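Peptide-binding protein (Photobacterium damsela subsp. piscicida, PDB 6SQX) is a secreted NlpC/P60 endopeptidase that cleaves the peptidoglycan of potentially competing bacteria. Local coordinates at residues 98-101 with 102-106; 106-109 with 110-114; 191-195 with 196-200. All coordinates share one frame; numbering follows the deposited sequence. Where two conformers were deposited one is given.

How the interactions relate
The three contacts are local ones, and they fall in order along the chain. Interaction 1 ends helix 90-102, interaction 2 follows at once and shares G106 with it, and both lie on the path toward helix 118-126; their centres are about 13 Å apart. Interaction 3 comes later, between strands 186-192 and 198-203 of the five-stranded antiparallel sheet of the SH3 region, its centre about 21 Å from that of interaction 1 and about 24 Å from that of interaction 2. None of its atoms touches the others, but L200 packs on I90 and E94 of helix 90-102. Side chains from 106-114 likewise reach residues 158-164, so the helix and its following loop pack against the SH3 region.

Interaction 1 of 3, residues 98-101 with 102-106; sequences IRYY and KERSG. With EDO (1,2-ethanediol), chain H; EDO (1,2-ethanediol), chain U.
R104 folds back over Y100 where helix 90-102 runs out, laying its guanidinium flat on one face of the tyrosine ring. The two planes are only 10° apart and CZ of R104 sits 3.5 Å from the centroid of the Y100 ring, a stacked cation-pi pair. The first torsion of Y100 (chi1 -175°, CG anti to the backbone N) leaves one ring face turned to R104, whose chain runs extended from CG to NE along it. The same guanidinium also reaches backbone: NH1 of R104 donates to O of Y100 at 2.9 Å. The main-chain amide of R104 turns instead to the next carbonyl, with N of R104 3.3 Å from O of Y101. At the far rim of the ring, OH of Y100 shares a hydrogen bond of 2.7 Å with O1 of a 1,2-ethanediol, probably a guest from the crystallisation liquor.

K102 occupies another side of the helix. Its N closes a regular helical bond to O of I98, and its side chain runs alongside I98 in the same direction, CE of K102 lying 3.8 Å from CG2 of I98. The chain bends only at its last torsion, and the ammonium passes to N120 of helix 118-126, whose V119 and S123 touch the lysine side chain.

Two different attractions thus hold the R104 head: the pi face restrains its tilt, the bond from NH1 its rotation within the plane. A helix-end carbonyl gains a side-chain donor, and the positive charge probably profits from both the ring electrons and the carbonyl oxygen of Y100.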
loop_
_atom_site.group_PDB
_atom_site.type_symbol
_atom_site.label_atom_id
_atom_site.label_comp_id
_atom_site.label_asym_id
_atom_site.label_seq_id
_atom_site.Cartn_x
_atom_site.Cartn_y
_atom_site.Cartn_z
ATOM N N ILE A 98 16.301 15.222 2.983
ATOM C CA ILE A 98 16.626 16.381 3.806
ATOM C C ILE A 98 16.564 17.649 2.965
ATOM O O ILE A 98 15.942 18.641 3.354
ATOM C CB ILE A 98 18.019 16.214 4.447
ATOM C CG1 ILE A 98 18.000 15.118 5.504
ATOM C CG2 ILE A 98 18.452 17.510 5.117
ATOM C CD1 ILE A 98 19.389 14.735 5.985
ATOM N N ARG A 99 17.255 17.641 1.813
ATOM C CA ARG A 99 17.285 18.818 0.949
ATOM C C ARG A 99 15.884 19.232 0.517
ATOM O O ARG A 99 15.574 20.435 0.434
ATOM C CB ARG A 99 18.178 18.538 -0.266
ATOM C CG ARG A 99 18.497 19.749 -1.130
ATOM C CD ARG A 99 19.583 19.436 -2.168
ATOM N NE ARG A 99 19.173 18.417 -3.129
ATOM C CZ ARG A 99 19.595 17.151 -3.116
ATOM N NH1 ARG A 99 19.150 16.304 -4.034
ATOM N NH2 ARG A 99 20.471 16.732 -2.205
ATOM N N TYR A 100 15.035 18.253 0.210
ATOM C CA TYR A 100 13.696 18.557 -0.278
ATOM C C TYR A 100 12.914 19.373 0.743
ATOM O O TYR A 100 12.232 20.341 0.385
ATOM C CB TYR A 100 12.962 17.258 -0.579
ATOM C CG TYR A 100 11.620 17.464 -1.208
ATOM C CD1 TYR A 100 11.475 17.529 -2.585
ATOM C CD2 TYR A 100 10.477 17.561 -0.421
ATOM C CE1 TYR A 100 10.213 17.706 -3.165
ATOM C CE2 TYR A 100 9.228 17.750 -0.984
ATOM C CZ TYR A 100 9.091 17.813 -2.351
ATOM O OH TYR A 100 7.834 18.002 -2.884
ATOM N N TYR A 101 12.991 18.994 2.026
ATOM C CA TYR A 101 12.224 19.705 3.047
ATOM C C TYR A 101 12.926 20.944 3.585
ATOM O O TYR A 101 12.247 21.881 4.033
ATOM C CB TYR A 101 11.823 18.748 4.169
ATOM C CG TYR A 101 10.810 17.778 3.633
ATOM C CD1 TYR A 101 9.518 18.216 3.336
ATOM C CD2 TYR A 101 11.128 16.430 3.394
ATOM C CE1 TYR A 101 8.572 17.349 2.818
ATOM C CE2 TYR A 101 10.170 15.537 2.872
ATOM C CZ TYR A 101 8.893 16.015 2.576
ATOM O OH TYR A 101 7.957 15.161 2.048
ATOM N N LYS A 102 14.262 21.003 3.512
ATOM C CA LYS A 102 14.948 22.231 3.890
ATOM C C LYS A 102 14.524 23.384 2.990
ATOM O O LYS A 102 14.407 24.518 3.451
ATOM C CB LYS A 102 16.462 22.048 3.835
ATOM C CG LYS A 102 17.073 21.483 5.111
ATOM C CD LYS A 102 18.516 21.974 5.277
ATOM C CE LYS A 102 19.378 21.031 6.126
ATOM N NZ LYS A 102 18.902 20.846 7.526
ATOM N N GLU A 103 14.233 23.090 1.727
ATOM C CA GLU A 103 13.916 24.070 0.699
ATOM C C GLU A 103 12.452 24.489 0.681
ATOM O O GLU A 103 12.070 25.280 -0.189
ATOM C CB GLU A 103 14.289 23.503 -0.680
ATOM C CG GLU A 103 15.794 23.326 -0.891
ATOM C CD GLU A 103 16.134 22.720 -2.237
ATOM O OE1 GLU A 103 15.202 22.316 -2.975
ATOM O OE2 GLU A 103 17.344 22.639 -2.551
ATOM N N ARG A 104 11.616 23.981 1.592
ATOM C CA ARG A 104 10.182 24.221 1.506
ATOM C C ARG A 104 9.610 24.751 2.809
ATOM O O ARG A 104 10.170 24.567 3.891
ATOM C CB ARG A 104 9.416 22.965 1.111
ATOM C CG ARG A 104 9.452 22.712 -0.359
ATOM C CD ARG A 104 9.001 21.289 -0.680
ATOM N NE ARG A 104 8.959 21.099 -2.130
ATOM C CZ ARG A 104 10.040 20.926 -2.885
ATOM N NH1 ARG A 104 11.242 20.927 -2.324
ATOM N NH2 ARG A 104 9.920 20.757 -4.201
ATOM N N SER A 105 8.482 25.445 2.664
ATOM C CA SER A 105 7.633 25.882 3.754
ATOM C C SER A 105 6.350 25.066 3.717
ATOM O O SER A 105 5.860 24.682 2.647
ATOM C CB SER A 105 7.258 27.355 3.605
ATOM O OG SER A 105 8.407 28.156 3.449
ATOM N N GLY A 106 5.814 24.803 4.891
ATOM C CA GLY A 106 4.604 24.023 4.979
ATOM C C GLY A 106 4.070 24.124 6.378
ATOM O O GLY A 106 4.386 25.064 7.113
HETATM C C1 EDO H . 5.125 18.225 -0.758
HETATM O O1 EDO H . 6.058 19.214 -1.237
HETATM C C2 EDO H . 4.240 17.753 -1.901
HETATM O O2 EDO H . 3.536 18.898 -2.441
HETATM C C1 EDO U . 6.021 13.066 -1.438
HETATM O O1 EDO U . 5.016 12.524 -2.298
HETATM C C2 EDO U . 6.438 14.447 -1.920
HETATM O O2 EDO U . 7.723 14.742 -1.365
#

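Interaction 2 of 3, residues 106-109 with 110-114. With EDO (1,2-ethanediol), chain S.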
loop_
_atom_site.group_PDB
_atom_site.type_symbol
_atom_site.label_atom_id
_atom_site.label_comp_id
_atom_site.label_asym_id
_atom_site.label_seq_id
_atom_site.Cartn_x
_atom_site.Cartn_y
_atom_site.Cartn_z
ATOM N N GLY A 106 5.814 24.803 4.891
ATOM C CA GLY A 106 4.604 24.023 4.979
ATOM C C GLY A 106 4.070 24.124 6.378
ATOM O O GLY A 106 4.386 25.064 7.113
ATOM N N TYR A 107 3.258 23.138 6.739
ATOM C CA TYR A 107 2.498 23.177 7.983
ATOM C C TYR A 107 2.712 21.886 8.740
ATOM O O TYR A 107 2.906 20.830 8.133
ATOM C CB TYR A 107 1.009 23.336 7.709
ATOM C CG TYR A 107 0.767 24.662 7.022
ATOM C CD1 TYR A 107 0.904 24.768 5.651
ATOM C CD2 TYR A 107 0.481 25.824 7.746
ATOM C CE1 TYR A 107 0.759 25.968 5.002
ATOM C CE2 TYR A 107 0.323 27.055 7.093
ATOM C CZ TYR A 107 0.449 27.124 5.719
ATOM O OH TYR A 107 0.281 28.337 5.079
ATOM N N ASP A 108 2.644 21.980 10.074
ATOM C CA ASP A 108 2.959 20.850 10.937
ATOM C C ASP A 108 1.711 20.035 11.297
ATOM O O ASP A 108 0.627 20.217 10.735
ATOM C CB ASP A 108 3.751 21.304 12.172
ATOM C CG ASP A 108 2.931 22.088 13.189
ATOM O OD1 ASP A 108 1.671 22.126 13.111
ATOM O OD2 ASP A 108 3.585 22.604 14.142
ATOM N N LYS A 109 1.863 19.132 12.276
ATOM C CA LYS A 109 0.805 18.183 12.628
ATOM C C LYS A 109 -0.408 18.869 13.248
ATOM O O LYS A 109 -1.506 18.285 13.269
ATOM C CB LYS A 109 1.360 17.116 13.577
ATOM C CG LYS A 109 1.650 17.630 14.968
ATOM C CD LYS A 109 2.279 16.517 15.851
ATOM C CE LYS A 109 2.322 16.966 17.321
ATOM N NZ LYS A 109 2.975 15.941 18.212
ATOM N N ASN A 110 -0.232 20.087 13.737
ATOM C CA ASN A 110 -1.315 20.888 14.303
ATOM C C ASN A 110 -1.734 22.011 13.371
ATOM O O ASN A 110 -2.431 22.934 13.798
ATOM C CB ASN A 110 -0.910 21.452 15.665
ATOM C CG ASN A 110 -0.734 20.357 16.717
ATOM O OD1 ASN A 110 0.314 20.256 17.377
ATOM N ND2 ASN A 110 -1.755 19.534 16.882
ATOM N N TYR A 111 -1.346 21.932 12.094
ATOM C CA TYR A 111 -1.709 22.891 11.050
ATOM C C TYR A 111 -1.052 24.251 11.256
ATOM O O TYR A 111 -1.518 25.278 10.722
ATOM C CB TYR A 111 -3.229 23.035 10.887
ATOM C CG TYR A 111 -3.898 21.946 10.075
ATOM C CD1 TYR A 111 -3.171 20.889 9.512
ATOM C CD2 TYR A 111 -5.277 21.992 9.839
ATOM C CE1 TYR A 111 -3.806 19.891 8.711
ATOM C CE2 TYR A 111 -5.923 21.025 9.062
ATOM C CZ TYR A 111 -5.198 19.956 8.492
ATOM O OH TYR A 111 -5.846 19.004 7.718
ATOM N N LEU A 112 0.082 24.307 12.109
ATOM C CA LEU A 112 0.820 25.555 12.293
ATOM C C LEU A 112 1.981 25.611 11.311
ATOM O O LEU A 112 2.537 24.572 10.939
ATOM C CB LEU A 112 1.384 25.624 13.709
ATOM C CG LEU A 112 0.332 25.728 14.813
ATOM C CD1 LEU A 112 1.002 25.557 16.158
ATOM C CD2 LEU A 112 -0.345 27.087 14.736
ATOM N N PRO A 113 2.319 26.798 10.836
ATOM C CA PRO A 113 3.471 26.906 9.938
ATOM C C PRO A 113 4.709 26.325 10.601
ATOM O O PRO A 113 4.957 26.528 11.795
ATOM C CB PRO A 113 3.625 28.418 9.730
ATOM C CG PRO A 113 2.347 29.032 10.172
ATOM C CD PRO A 113 1.705 28.100 11.155
ATOM N N HIS A 114 5.489 25.593 9.814
ATOM C CA HIS A 114 6.787 25.143 10.292
ATOM C C HIS A 114 7.724 26.325 10.509
ATOM O O HIS A 114 7.742 27.293 9.740
ATOM C CB HIS A 114 7.425 24.195 9.289
ATOM C CG HIS A 114 6.948 22.784 9.435
ATOM N ND1 HIS A 114 7.164 22.051 10.584
ATOM C CD2 HIS A 114 6.295 21.956 8.580
ATOM C CE1 HIS A 114 6.647 20.846 10.440
ATOM N NE2 HIS A 114 6.099 20.763 9.239
HETATM C C1 EDO S . -2.415 13.920 15.921
HETATM O O1 EDO S . -2.269 14.027 17.341
HETATM C C2 EDO S . -2.709 15.308 15.375
HETATM O O2 EDO S . -1.821 16.245 16.006
HETATM O O HOH W 1 5.385 24.686 13.900
HETATM O O HOH W 2 2.449 22.315 16.715
#
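A tight hairpin-like turn, local in sequence and set at the surface between helix 90-102 and helix 118-126, brings residues 106-109 against 110-114, with D108 at its centre. Y107 and P113 form a single beta bridge, flanked by backbone bonds from N of H114 to O of G106 and from N of D108 to O of L112, the latter 2.7 Å long. The D108 side chain braces the bend from within. Its CG stands between the backbone N and the carbonyl carbon (chi1 72°), which brings OD1 between two amides farther along the chain: OD1 of D108 lies 2.9 Å from both N of N110 and N of L112, the two donors arriving from opposite faces of the carboxylate plane.

The bond to N110 makes an Asx turn, and it overlies a type I beta turn from D108 to Y111, closed by N of Y111 on O of D108. Y111 then adopts a left-handed backbone conformation (phi 69°), the type I turn plus G1 bulge combination found in beta hairpins. Its ring leads away from the turn and packs against the SH3 region, stacked on F164 and edge-to-face with Y161, its OH hydrogen-bonded to the backbone N of Y171.

The other carboxylate oxygen faces water: one molecule donates to OD2 of D108 at 2.8 Å and to OD1 of N110 at 3.0 Å. H114 closes over the back of the aspartate, with CB of D108 above one face of the imidazole, 3.4 Å from CE1 of H114. W118 stacks on that histidine, and NE2 of H114 is hydrogen-bonded to O of A159. Across the bridge, the Y107 ring passes obliquely to P113, CE2 of Y107 standing 4.2 Å from CG of P113.

Interaction 3 of 3, residues 191-195 with 196-200; sequences HMSTD and KKWTL
M192 drapes its side chain over the backbone of K196, the two chains crossing at a slant: CG of M192 lies 3.8 Å from CA of K196, and the sulfur SD of M192 is 4.0 Å from CB of K196. The thioether reaches there because it leaves the strand with CG anti to the backbone N (chi1 -177°) and then bends at its last torsion. This apolar cover lies over the bend, whereas a polar network ties the bend together from inside.

S193 is the hub of that network. Its OG accepts the amide of W198 (OG of S193 to N of W198, 3.1 Å) and donates to OD1 of D195 at 2.8 Å, meeting that oxygen nearly along its C-O axis. The same carboxylate oxygen takes a second bond from the backbone, N of K197 to OD1 of D195 at 3.0 Å, coming from above the carboxylate plane. This bond from N of K197 makes an Asx turn. The second oxygen, OD2 of D195, accepts from a water at 2.7 Å, and that water in turn weakly accepts the indole N-H of W198 in the plane of its ring.

Around these side chains S193 to K196 makes a type I beta turn, whose last residue, K196, is left-handed (phi 68°). Next to the turn N of S193 is hydrogen-bonded to O of W198; farther along the paired strands M192 faces T199 in a non-hydrogen-bonded pair and H191 faces L200 in a hydrogen-bonded one. The whole is a beta hairpin with a side-chain-braced connection, linking strands 186-192 and 198-203 of the SH3 domain's antiparallel sheet.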
loop_
_atom_site.group_PDB
_atom_site.type_symbol
_atom_site.label_atom_id
_atom_site.label_comp_id
_atom_site.label_asym_id
_atom_site.label_seq_id
_atom_site.Cartn_x
_atom_site.Cartn_y
_atom_site.Cartn_z
ATOM N N HIS A 191 20.321 2.095 9.991
ATOM C CA HIS A 191 20.968 3.235 10.624
ATOM C C HIS A 191 20.071 3.709 11.754
ATOM O O HIS A 191 18.847 3.664 11.632
ATOM C CB HIS A 191 21.133 4.334 9.559
ATOM C CG HIS A 191 21.983 5.493 9.988
ATOM N ND1 HIS A 191 23.359 5.428 10.030
ATOM C CD2 HIS A 191 21.652 6.751 10.376
ATOM C CE1 HIS A 191 23.839 6.585 10.441
ATOM N NE2 HIS A 191 22.830 7.414 10.645
ATOM N N MET A 192 20.656 4.150 12.854
ATOM C CA MET A 192 19.880 4.576 14.016
ATOM C C MET A 192 20.122 6.059 14.283
ATOM O O MET A 192 21.253 6.549 14.143
ATOM C CB MET A 192 20.239 3.719 15.259
ATOM C CG MET A 192 19.445 4.028 16.536
ATOM S SD MET A 192 19.519 2.699 17.775
ATOM C CE MET A 192 21.233 2.239 17.637
ATOM N N SER A 193 19.066 6.776 14.671
ATOM C CA SER A 193 19.172 8.189 15.006
ATOM C C SER A 193 20.057 8.398 16.242
ATOM O O SER A 193 20.295 7.483 17.038
ATOM C CB SER A 193 17.779 8.780 15.227
ATOM O OG SER A 193 17.152 8.134 16.325
ATOM N N THR A 194 20.556 9.628 16.391
ATOM C CA THR A 194 21.438 9.916 17.520
ATOM C C THR A 194 20.730 9.690 18.852
ATOM O O THR A 194 21.333 9.157 19.797
ATOM C CB THR A 194 21.986 11.340 17.424
ATOM O OG1 THR A 194 22.681 11.496 16.176
ATOM C CG2 THR A 194 22.943 11.654 18.589
ATOM N N ASP A 195 19.446 10.068 18.942
ATOM C CA ASP A 195 18.700 9.861 20.179
ATOM C C ASP A 195 18.209 8.432 20.345
ATOM O O ASP A 195 17.555 8.129 21.350
ATOM C CB ASP A 195 17.559 10.887 20.330
ATOM C CG ASP A 195 16.453 10.725 19.284
ATOM O OD1 ASP A 195 16.474 9.763 18.484
ATOM O OD2 ASP A 195 15.557 11.597 19.259
ATOM N N LYS A 196 18.498 7.558 19.380
ATOM C CA LYS A 196 18.160 6.142 19.379
ATOM C C LYS A 196 16.674 5.875 19.260
ATOM O O LYS A 196 16.266 4.693 19.239
ATOM C CB LYS A 196 18.739 5.372 20.578
ATOM C CG LYS A 196 20.256 5.520 20.674
ATOM C CD LYS A 196 20.867 4.608 21.742
ATOM C CE LYS A 196 22.345 4.941 21.949
ATOM N NZ LYS A 196 23.110 4.798 20.670
ATOM N N LYS A 197 15.842 6.914 19.134
ATOM C CA LYS A 197 14.403 6.679 19.113
ATOM C C LYS A 197 13.887 6.200 17.766
ATOM O O LYS A 197 12.761 5.705 17.709
ATOM C CB LYS A 197 13.665 7.947 19.536
ATOM C CG LYS A 197 13.965 8.381 20.971
ATOM C CD LYS A 197 13.227 9.673 21.312
ATOM C CE LYS A 197 13.351 10.045 22.784
ATOM N NZ LYS A 197 12.480 11.217 23.106
ATOM N N TRP A 198 14.650 6.382 16.687
ATOM C CA TRP A 198 14.216 6.034 15.341
ATOM C C TRP A 198 15.260 5.166 14.656
ATOM O O TRP A 198 16.465 5.346 14.856
ATOM C CB TRP A 198 14.033 7.295 14.499
ATOM C CG TRP A 198 12.944 8.182 14.985
ATOM C CD1 TRP A 198 13.060 9.185 15.915
ATOM C CD2 TRP A 198 11.573 8.193 14.544
ATOM N NE1 TRP A 198 11.838 9.808 16.091
ATOM C CE2 TRP A 198 10.910 9.214 15.272
ATOM C CE3 TRP A 198 10.838 7.421 13.629
ATOM C CZ2 TRP A 198 9.558 9.497 15.089
ATOM C CZ3 TRP A 198 9.487 7.705 13.447
ATOM C CH2 TRP A 198 8.860 8.707 14.193
ATOM N N THR A 199 14.796 4.243 13.808
ATOM C CA THR A 199 15.675 3.387 13.024
ATOM C C THR A 199 15.254 3.446 11.569
ATOM O O THR A 199 14.062 3.369 11.264
ATOM C CB THR A 199 15.651 1.944 13.558
ATOM O OG1 THR A 199 16.163 1.951 14.893
ATOM C CG2 THR A 199 16.552 1.032 12.717
ATOM N N LEU A 200 16.230 3.623 10.674
ATOM C CA LEU A 200 16.004 3.591 9.240
ATOM C C LEU A 200 16.036 2.133 8.812
ATOM O O LEU A 200 16.981 1.410 9.147
ATOM C CB LEU A 200 17.156 4.336 8.550
ATOM C CG LEU A 200 17.085 4.386 7.001
ATOM C CD1 LEU A 200 15.773 5.002 6.412
ATOM C CD2 LEU A 200 18.336 5.064 6.418
HETATM O O HOH W 3 13.049 11.762 18.240
#